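Local coordinates for RahU protein (Pseudomonas aeruginosa PAO1, PDB 6ZC2) that is an aegerolysin that interacts with membrane ceramide phosphorylethanolamine, probably as a lipid-binding protein at the membrane surface, at residues E5-K10 with F88-P93; K10-K15 with T129-R134; V20-A25 with F76-G81. All coordinates share one frame; numbering follows the deposited sequence. Where two conformers were deposited one is given.

All three contacts belong to one aegerolysin beta-sandwich. Contact 1 faces strand 6-13 of the mixed sheet with strand 83-92 of the antiparallel sheet, contact 2 pairs 6-13 with 126-134 inside the mixed sheet, and contact 3 pairs 19-27 with 72-80 inside the antiparallel one. Centres of contacts 1 and 2, and of 1 and 3, lie about 17 Å apart; those of 2 and 3 about 12 Å. Contacts 1 and 2 share K10 and cross along the chain, whereas contact 3 is nested inside both. Across the sandwich V9 packs on F76 and V13 on V20, so the contacts adjoin in the apolar interior between the sheets; within the mixed sheet V9 also touches L130.

Contact 1 of 3, residues E5-K10 with F88-P93; sequences EWIAVK and FSWDDP. With EDO (1,2-ethanediol), chain D.
I7 and W90 are brought together by their first torsions: CG of W90 stands between its backbone N and carbonyl carbon, and CG1 of I7 is anti to its backbone N (chi1 -174°), which puts CG2 between the backbone N and the carbonyl carbon, facing the indole. That methyl comes down over one face of the ring system in a CH-pi contact, I7 CG2 lying 3.7 Å from the centroid of the five-membered ring and only 12° off its normal. The other branch runs past the indole's root, with I7 CD1 3.7 Å from W90 CB. The same CD1 reaches the edge of the next aromatic in its plane, 4.0 Å from F88 CE2. V9 and F88 point tip to tip: V9 CG2 is 3.5 Å from F88 CE2, while CG1 sits over the centre of one ring face.

These residues are the meeting of the two sheets of the aegerolysin beta-sandwich. The axes of 6-10 and 88-92 come within 8.0 Å at 156°, close to antiparallel, and the gap is filled by side chains. W90 NE1, buried here, is satisfied by T72 OG1.

Toward the strand ends the character turns polar. D92 and E5 cross at about a right angle, with E5 CB 3.8 Å from D92 OD2; that oxygen accepts a hydrogen bond from I125 N, and E5 OE1 bonds to A2 N. On the far side of strand 83-92, D91 OD1 takes a 2.7 Å hydrogen bond from O2 of an ethanediol, probably from the crystallisation liquor.

Contact 2 of 3, residues K10-K15 with T129-R134; sequences KVVVSK and TLTLGR
K10-V13 and T129-R134 run side by side in the same direction, their axes approaching to 4.8 Å and 22° from parallel. Four backbone bonds zip them together in the alternating pattern of a parallel ladder: L130 N gives to K10 O at 2.8 Å, V12 N to L130 O at 2.9 Å, L132 N to V12 O at 2.8 Å, and S14 N to L132 O at 2.9 Å. The last carries the ladder beyond the final regular pair, V13 with L132, and brings S14 CB within 3.2 Å of L132 O. In the conformer described here, S14 OG is hydrogen-bonded to S16 N. This is the parallel step in the otherwise antiparallel mixed sheet of the aegerolysin sandwich, joining strands from near the two ends of the chain. V11, V13, L130 and L132 line its buried face, where V11 CG1 meets L132 CD1 at 3.8 Å; V11 and V13 also pack on V52 of the opposing sheet. On the outer face the K10 and T129 side chains lie alongside each other, pointing the same way. CG2 of T129, anti to the backbone N, approaches V12 obliquely, its methyl 3.8 Å from V12 CG2.

Contact 3 of 3, residues V20-A25 with F76-G81; sequences VGIRNA and FDCYDG
F76 packs against I22 and A25: its CD1 is 3.9 Å from I22 CG2, and its CB rests against A25 CB. D77 comes next, a hydrogen-bonded antiparallel pair with R23: D77 N gives to R23 O at 2.8 Å, and R23 N gives back to D77 O at 3.0 Å. Its carboxylate also accepts a bond from N24, whose ND2 meets D77 OD2 at 2.9 Å on the anti side but tilted out of the carboxylate plane, nearly straight at the hydrogen (173°). The amide and carboxylate planes are almost perpendicular, 82° apart. D77 OD1 bonds to T87 OG1 and takes a bond from a water that also donates to N24 O. C78 turns to the interior, its CB 3.8 Å from V20 CG1 and its SG beside I22 CD1. Y79 exchanges two backbone bonds with G21, each 2.9 Å between N and O. The aliphatic part of R23 meets its ring, R23 CG 4.0 Å from Y79 CD1; the guanidinium turns back toward its own strand, NH1 bonding to I22 O and NH2 to N51, with G21 CA over one face. Strand 72-80 runs between 19-27 and 83-92, while I22 reaches V47 of helix 44-47 and I60 of the opposing sheet.

Contact 1 of 3, residues E5-K10 with F88-P93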
loop_
_atom_site.group_PDB
_atom_site.type_symbol
_atom_site.label_atom_id
_atom_site.label_comp_id
_atom_site.label_asym_id
_atom_site.label_seq_id
_atom_site.Cartn_x
_atom_site.Cartn_y
_atom_site.Cartn_z
ATOM N N GLU A 5 6.414 4.989 -12.962
ATOM C CA GLU A 5 5.727 5.441 -11.756
ATOM C C GLU A 5 5.230 4.200 -11.022
ATOM O O GLU A 5 4.352 3.494 -11.525
ATOM C CB GLU A 5 4.565 6.363 -12.126
ATOM C CG GLU A 5 5.000 7.686 -12.765
ATOM C CD GLU A 5 5.309 7.563 -14.251
ATOM O OE1 GLU A 5 4.546 6.865 -14.953
ATOM O OE2 GLU A 5 6.302 8.169 -14.715
ATOM N N TRP A 6 5.800 3.918 -9.849
ATOM C CA TRP A 6 5.438 2.712 -9.114
ATOM C C TRP A 6 5.665 2.902 -7.620
ATOM O O TRP A 6 6.491 3.719 -7.188
ATOM C CB TRP A 6 6.199 1.474 -9.625
ATOM C CG TRP A 6 7.698 1.511 -9.381
ATOM C CD1 TRP A 6 8.639 2.134 -10.160
ATOM C CD2 TRP A 6 8.422 0.899 -8.297
ATOM N NE1 TRP A 6 9.892 1.955 -9.630
ATOM C CE2 TRP A 6 9.789 1.207 -8.485
ATOM C CE3 TRP A 6 8.050 0.130 -7.189
ATOM C CZ2 TRP A 6 10.783 0.763 -7.613
ATOM C CZ3 TRP A 6 9.043 -0.305 -6.317
ATOM C CH2 TRP A 6 10.395 0.009 -6.539
ATOM N N ILE A 7 4.913 2.112 -6.840
ATOM C CA ILE A 7 5.058 1.979 -5.395
ATOM C C ILE A 7 4.977 0.492 -5.067
ATOM O O ILE A 7 4.274 -0.270 -5.736
ATOM C CB ILE A 7 3.954 2.772 -4.640
ATOM C CG1 ILE A 7 4.193 2.764 -3.118
ATOM C CG2 ILE A 7 2.561 2.223 -4.978
ATOM C CD1 ILE A 7 3.206 3.608 -2.328
ATOM N N ALA A 8 5.702 0.071 -4.033
ATOM C CA ALA A 8 5.560 -1.278 -3.496
ATOM C C ALA A 8 5.537 -1.157 -1.981
ATOM O O ALA A 8 6.491 -0.643 -1.388
ATOM C CB ALA A 8 6.692 -2.197 -3.973
ATOM N N VAL A 9 4.447 -1.614 -1.361
ATOM C CA VAL A 9 4.224 -1.467 0.075
ATOM C C VAL A 9 4.464 -2.809 0.752
ATOM O O VAL A 9 3.745 -3.783 0.490
ATOM C CB VAL A 9 2.808 -0.948 0.371
ATOM C CG1 VAL A 9 2.659 -0.667 1.855
ATOM C CG2 VAL A 9 2.498 0.291 -0.475
ATOM N N LYS A 10 5.462 -2.862 1.638
ATOM C CA LYS A 10 5.760 -4.063 2.419
ATOM C C LYS A 10 4.890 -4.031 3.673
ATOM O O LYS A 10 5.073 -3.167 4.536
ATOM C CB LYS A 10 7.241 -4.099 2.791
ATOM C CG LYS A 10 7.647 -5.340 3.569
ATOM C CD LYS A 10 9.127 -5.316 3.943
ATOM C CE LYS A 10 9.475 -6.466 4.875
ATOM N NZ LYS A 10 10.955 -6.677 4.973
ATOM N N PHE A 88 -4.300 2.776 3.901
ATOM C CA PHE A 88 -3.075 3.230 3.249
ATOM C C PHE A 88 -3.417 3.790 1.868
ATOM O O PHE A 88 -4.106 3.124 1.090
ATOM C CB PHE A 88 -2.060 2.090 3.104
ATOM C CG PHE A 88 -0.726 2.558 2.595
ATOM C CD1 PHE A 88 0.242 3.028 3.466
ATOM C CD2 PHE A 88 -0.460 2.593 1.234
ATOM C CE1 PHE A 88 1.457 3.498 2.998
ATOM C CE2 PHE A 88 0.750 3.074 0.761
ATOM C CZ PHE A 88 1.706 3.528 1.642
ATOM N N SER A 89 -2.925 4.995 1.557
ATOM C CA SER A 89 -3.207 5.671 0.295
ATOM C C SER A 89 -1.916 6.235 -0.283
ATOM O O SER A 89 -0.978 6.540 0.453
ATOM C CB SER A 89 -4.195 6.837 0.487
ATOM O OG SER A 89 -5.464 6.385 0.915
ATOM N N TRP A 90 -1.882 6.409 -1.611
ATOM C CA TRP A 90 -0.697 6.957 -2.272
ATOM C C TRP A 90 -1.087 7.671 -3.563
ATOM O O TRP A 90 -2.148 7.422 -4.149
ATOM C CB TRP A 90 0.351 5.870 -2.600
ATOM C CG TRP A 90 -0.144 4.913 -3.656
ATOM C CD1 TRP A 90 0.032 5.012 -5.014
ATOM C CD2 TRP A 90 -0.956 3.750 -3.442
ATOM N NE1 TRP A 90 -0.613 3.976 -5.649
ATOM C CE2 TRP A 90 -1.228 3.191 -4.709
ATOM C CE3 TRP A 90 -1.479 3.127 -2.300
ATOM C CZ2 TRP A 90 -1.990 2.036 -4.865
ATOM C CZ3 TRP A 90 -2.239 1.986 -2.459
ATOM C CH2 TRP A 90 -2.492 1.455 -3.732
ATOM N N ASP A 91 -0.178 8.538 -4.021
ATOM C CA ASP A 91 -0.327 9.248 -5.288
ATOM C C ASP A 91 1.061 9.478 -5.871
ATOM O O ASP A 91 1.886 10.161 -5.254
ATOM C CB ASP A 91 -1.048 10.581 -5.076
ATOM C CG ASP A 91 -1.186 11.372 -6.356
ATOM O OD1 ASP A 91 -1.393 10.751 -7.421
ATOM O OD2 ASP A 91 -1.094 12.617 -6.296
ATOM N N ASP A 92 1.312 8.906 -7.053
ATOM C CA ASP A 92 2.595 8.985 -7.756
ATOM C C ASP A 92 2.288 9.483 -9.164
ATOM O O ASP A 92 2.067 8.677 -10.080
ATOM C CB ASP A 92 3.252 7.601 -7.784
ATOM C CG ASP A 92 4.637 7.594 -8.422
ATOM O OD1 ASP A 92 5.075 8.634 -8.969
ATOM O OD2 ASP A 92 5.284 6.523 -8.374
ATOM N N PRO A 93 2.263 10.801 -9.376
ATOM C CA PRO A 93 1.876 11.335 -10.691
ATOM C C PRO A 93 2.961 11.157 -11.746
ATOM O O PRO A 93 4.148 10.993 -11.455
ATOM C CB PRO A 93 1.631 12.827 -10.421
ATOM C CG PRO A 93 1.528 12.956 -8.929
ATOM C CD PRO A 93 2.402 11.873 -8.375
HETATM C C1 EDO D . -2.100 9.906 -12.043
HETATM O O1 EDO D . -0.889 10.215 -12.731
HETATM C C2 EDO D . -1.817 9.887 -10.545
HETATM O O2 EDO D . -1.617 11.221 -10.058
#

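Contact 2 of 3, residues K10-K15 with T129-R134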
loop_
_atom_site.group_PDB
_atom_site.type_symbol
_atom_site.label_atom_id
_atom_site.label_comp_id
_atom_site.label_asym_id
_atom_site.label_seq_id
_atom_site.Cartn_x
_atom_site.Cartn_y
_atom_site.Cartn_z
ATOM N N LYS A 10 5.462 -2.862 1.638
ATOM C CA LYS A 10 5.760 -4.063 2.419
ATOM C C LYS A 10 4.890 -4.031 3.673
ATOM O O LYS A 10 5.073 -3.167 4.536
ATOM C CB LYS A 10 7.241 -4.099 2.791
ATOM C CG LYS A 10 7.647 -5.340 3.569
ATOM C CD LYS A 10 9.127 -5.316 3.943
ATOM C CE LYS A 10 9.475 -6.466 4.875
ATOM N NZ LYS A 10 10.955 -6.677 4.973
ATOM N N VAL A 11 3.936 -4.955 3.773
ATOM C CA VAL A 11 3.005 -5.011 4.899
ATOM C C VAL A 11 3.615 -5.894 5.986
ATOM O O VAL A 11 3.752 -7.111 5.807
ATOM C CB VAL A 11 1.627 -5.525 4.460
ATOM C CG1 VAL A 11 0.675 -5.585 5.646
ATOM C CG2 VAL A 11 1.066 -4.639 3.352
ATOM N N VAL A 12 3.998 -5.274 7.103
ATOM C CA VAL A 12 4.646 -5.937 8.234
ATOM C C VAL A 12 3.643 -5.974 9.385
ATOM O O VAL A 12 3.275 -4.932 9.940
ATOM C CB VAL A 12 5.941 -5.216 8.646
ATOM C CG1 VAL A 12 6.564 -5.881 9.874
ATOM C CG2 VAL A 12 6.928 -5.169 7.473
ATOM N N VAL A 13 3.200 -7.172 9.752
ATOM C CA VAL A 13 2.191 -7.366 10.791
ATOM C C VAL A 13 2.889 -7.736 12.093
ATOM O O VAL A 13 3.671 -8.694 12.143
ATOM C CB VAL A 13 1.189 -8.460 10.380
ATOM C CG1 VAL A 13 0.186 -8.743 11.499
ATOM C CG2 VAL A 13 0.477 -8.070 9.072
ATOM N N SER A 14 2.600 -6.990 13.151
ATOM C CA SER A 14 3.165 -7.294 14.453
ATOM C C SER A 14 2.463 -8.495 15.074
ATOM O O SER A 14 1.296 -8.788 14.785
ATOM C CB SER A 14 2.999 -6.101 15.389
ATOM O OG SER A 14 3.502 -6.424 16.670
ATOM N N LYS A 15 3.189 -9.194 15.944
ATOM C CA LYS A 15 2.550 -10.222 16.749
ATOM C C LYS A 15 1.465 -9.653 17.661
ATOM O O LYS A 15 0.650 -10.425 18.173
ATOM C CB LYS A 15 3.595 -11.016 17.544
ATOM C CG LYS A 15 4.320 -12.046 16.683
ATOM C CD LYS A 15 5.124 -13.046 17.493
ATOM C CE LYS A 15 4.369 -14.356 17.665
ATOM N NZ LYS A 15 5.280 -15.534 17.685
ATOM N N THR A 129 7.777 0.682 3.624
ATOM C CA THR A 129 7.426 -0.330 4.616
ATOM C C THR A 129 6.318 0.201 5.521
ATOM O O THR A 129 6.382 1.345 5.978
ATOM C CB THR A 129 8.653 -0.735 5.443
ATOM O OG1 THR A 129 9.660 -1.267 4.572
ATOM C CG2 THR A 129 8.292 -1.795 6.476
ATOM N N LEU A 130 5.292 -0.623 5.755
ATOM C CA LEU A 130 4.141 -0.280 6.590
ATOM C C LEU A 130 4.106 -1.265 7.758
ATOM O O LEU A 130 3.803 -2.447 7.568
ATOM C CB LEU A 130 2.847 -0.363 5.771
ATOM C CG LEU A 130 1.535 -0.155 6.528
ATOM C CD1 LEU A 130 1.465 1.236 7.153
ATOM C CD2 LEU A 130 0.348 -0.395 5.601
ATOM N N THR A 131 4.436 -0.795 8.960
ATOM C CA THR A 131 4.514 -1.658 10.137
ATOM C C THR A 131 3.282 -1.437 11.013
ATOM O O THR A 131 3.060 -0.328 11.520
ATOM C CB THR A 131 5.815 -1.404 10.905
ATOM O OG1 THR A 131 6.934 -1.638 10.035
ATOM C CG2 THR A 131 5.923 -2.329 12.102
ATOM N N LEU A 132 2.483 -2.495 11.185
ATOM C CA LEU A 132 1.151 -2.421 11.781
ATOM C C LEU A 132 1.125 -3.106 13.141
ATOM O O LEU A 132 1.553 -4.260 13.265
ATOM C CB LEU A 132 0.138 -3.122 10.870
ATOM C CG LEU A 132 -0.051 -2.524 9.479
ATOM C CD1 LEU A 132 -0.735 -3.516 8.531
ATOM C CD2 LEU A 132 -0.851 -1.232 9.555
ATOM N N GLY A 133 0.564 -2.418 14.141
ATOM C CA GLY A 133 0.417 -2.994 15.463
ATOM C C GLY A 133 -0.831 -2.519 16.184
ATOM O O GLY A 133 -1.523 -1.591 15.747
ATOM N N ARG A 134 -1.112 -3.194 17.302
ATOM C CA ARG A 134 -2.213 -2.865 18.198
ATOM C C ARG A 134 -1.641 -2.211 19.450
ATOM O O ARG A 134 -0.643 -2.684 20.002
ATOM C CB ARG A 134 -2.978 -4.138 18.583
ATOM C CG ARG A 134 -3.980 -3.972 19.722
ATOM C CD ARG A 134 -5.402 -3.811 19.200
ATOM N NE ARG A 134 -6.400 -3.804 20.269
ATOM C CZ ARG A 134 -7.126 -4.859 20.630
ATOM N NH1 ARG A 134 -8.011 -4.750 21.613
ATOM N NH2 ARG A 134 -6.970 -6.022 20.011
#

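Contact 3 of 3, residues V20-A25 with F76-G81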
loop_
_atom_site.group_PDB
_atom_site.type_symbol
_atom_site.label_atom_id
_atom_site.label_comp_id
_atom_site.label_asym_id
_atom_site.label_seq_id
_atom_site.Cartn_x
_atom_site.Cartn_y
_atom_site.Cartn_z
ATOM N N VAL A 20 -3.573 -9.684 9.434
ATOM C CA VAL A 20 -4.232 -8.495 8.899
ATOM C C VAL A 20 -4.904 -8.852 7.576
ATOM O O VAL A 20 -4.261 -9.408 6.675
ATOM C CB VAL A 20 -3.251 -7.321 8.724
ATOM C CG1 VAL A 20 -3.890 -6.192 7.910
ATOM C CG2 VAL A 20 -2.803 -6.822 10.094
ATOM N N GLY A 21 -6.194 -8.531 7.460
ATOM C CA GLY A 21 -6.886 -8.634 6.186
ATOM C C GLY A 21 -6.725 -7.361 5.377
ATOM O O GLY A 21 -6.981 -6.261 5.876
ATOM N N ILE A 22 -6.288 -7.511 4.125
ATOM C CA ILE A 22 -6.233 -6.410 3.167
ATOM C C ILE A 22 -7.567 -6.400 2.433
ATOM O O ILE A 22 -7.924 -7.387 1.784
ATOM C CB ILE A 22 -5.078 -6.599 2.168
ATOM C CG1 ILE A 22 -3.741 -6.823 2.891
ATOM C CG2 ILE A 22 -5.028 -5.424 1.182
ATOM C CD1 ILE A 22 -3.271 -5.647 3.726
ATOM N N ARG A 23 -8.317 -5.299 2.542
ATOM C CA ARG A 23 -9.661 -5.225 1.976
ATOM C C ARG A 23 -9.839 -3.894 1.256
ATOM O O ARG A 23 -9.098 -2.936 1.485
ATOM C CB ARG A 23 -10.758 -5.355 3.061
ATOM C CG ARG A 23 -10.641 -6.587 3.966
ATOM C CD ARG A 23 -10.921 -7.900 3.220
ATOM N NE ARG A 23 -10.698 -9.046 4.100
ATOM C CZ ARG A 23 -9.648 -9.873 4.063
ATOM N NH1 ARG A 23 -8.683 -9.772 3.141
ATOM N NH2 ARG A 23 -9.576 -10.839 4.965
ATOM N N ASN A 24 -10.859 -3.831 0.395
ATOM C CA ASN A 24 -11.340 -2.555 -0.133
ATOM C C ASN A 24 -10.275 -1.830 -0.957
ATOM O O ASN A 24 -10.184 -0.601 -0.939
ATOM C CB ASN A 24 -11.861 -1.655 0.987
ATOM C CG ASN A 24 -12.881 -2.347 1.868
ATOM O OD1 ASN A 24 -13.538 -3.306 1.453
ATOM N ND2 ASN A 24 -13.039 -1.849 3.089
ATOM N N ALA A 25 -9.464 -2.587 -1.688
ATOM C CA ALA A 25 -8.440 -1.969 -2.521
ATOM C C ALA A 25 -9.096 -1.244 -3.691
ATOM O O ALA A 25 -10.084 -1.717 -4.255
ATOM C CB ALA A 25 -7.464 -3.027 -3.031
ATOM N N PHE A 76 -5.765 0.979 -0.006
ATOM C CA PHE A 76 -6.300 -0.269 0.530
ATOM C C PHE A 76 -6.535 -0.104 2.029
ATOM O O PHE A 76 -5.883 0.715 2.688
ATOM C CB PHE A 76 -5.425 -1.507 0.227
ATOM C CG PHE A 76 -4.023 -1.434 0.787
ATOM C CD1 PHE A 76 -3.744 -1.834 2.094
ATOM C CD2 PHE A 76 -2.975 -0.982 -0.009
ATOM C CE1 PHE A 76 -2.444 -1.762 2.599
ATOM C CE2 PHE A 76 -1.684 -0.907 0.489
ATOM C CZ PHE A 76 -1.416 -1.300 1.792
ATOM N N ASP A 77 -7.471 -0.886 2.565
ATOM C CA ASP A 77 -7.762 -0.890 3.993
ATOM C C ASP A 77 -7.096 -2.089 4.667
ATOM O O ASP A 77 -6.882 -3.141 4.051
ATOM C CB ASP A 77 -9.274 -0.936 4.266
ATOM C CG ASP A 77 -9.994 0.339 3.877
ATOM O OD1 ASP A 77 -9.324 1.345 3.555
ATOM O OD2 ASP A 77 -11.246 0.315 3.874
ATOM N N CYS A 78 -6.784 -1.918 5.954
ATOM C CA CYS A 78 -6.260 -2.977 6.807
ATOM C C CYS A 78 -7.276 -3.274 7.903
ATOM O O CYS A 78 -7.763 -2.345 8.565
ATOM C CB CYS A 78 -4.931 -2.541 7.445
ATOM S SG CYS A 78 -3.606 -2.250 6.251
ATOM N N TYR A 79 -7.583 -4.564 8.097
ATOM C CA TYR A 79 -8.550 -5.024 9.090
ATOM C C TYR A 79 -7.936 -6.052 10.042
ATOM O O TYR A 79 -7.143 -6.907 9.632
ATOM C CB TYR A 79 -9.791 -5.650 8.402
ATOM C CG TYR A 79 -10.843 -4.629 8.033
ATOM C CD1 TYR A 79 -10.745 -3.862 6.877
ATOM C CD2 TYR A 79 -11.922 -4.400 8.873
ATOM C CE1 TYR A 79 -11.700 -2.905 6.564
ATOM C CE2 TYR A 79 -12.881 -3.444 8.579
ATOM C CZ TYR A 79 -12.770 -2.703 7.423
ATOM O OH TYR A 79 -13.722 -1.756 7.137
ATOM N N ASP A 80 -8.326 -5.970 11.317
ATOM C CA ASP A 80 -8.028 -6.974 12.342
ATOM C C ASP A 80 -9.343 -7.716 12.577
ATOM O O ASP A 80 -10.201 -7.250 13.333
ATOM C CB ASP A 80 -7.560 -6.268 13.611
ATOM C CG ASP A 80 -7.415 -7.206 14.802
ATOM O OD1 ASP A 80 -7.379 -8.443 14.617
ATOM O OD2 ASP A 80 -7.329 -6.696 15.943
ATOM N N GLY A 81 -9.527 -8.849 11.906
ATOM C CA GLY A 81 -10.849 -9.465 11.927
ATOM C C GLY A 81 -11.892 -8.502 11.379
ATOM O O GLY A 81 -11.709 -7.906 10.311
HETATM O O HOH W 1 -9.103 1.576 0.505
#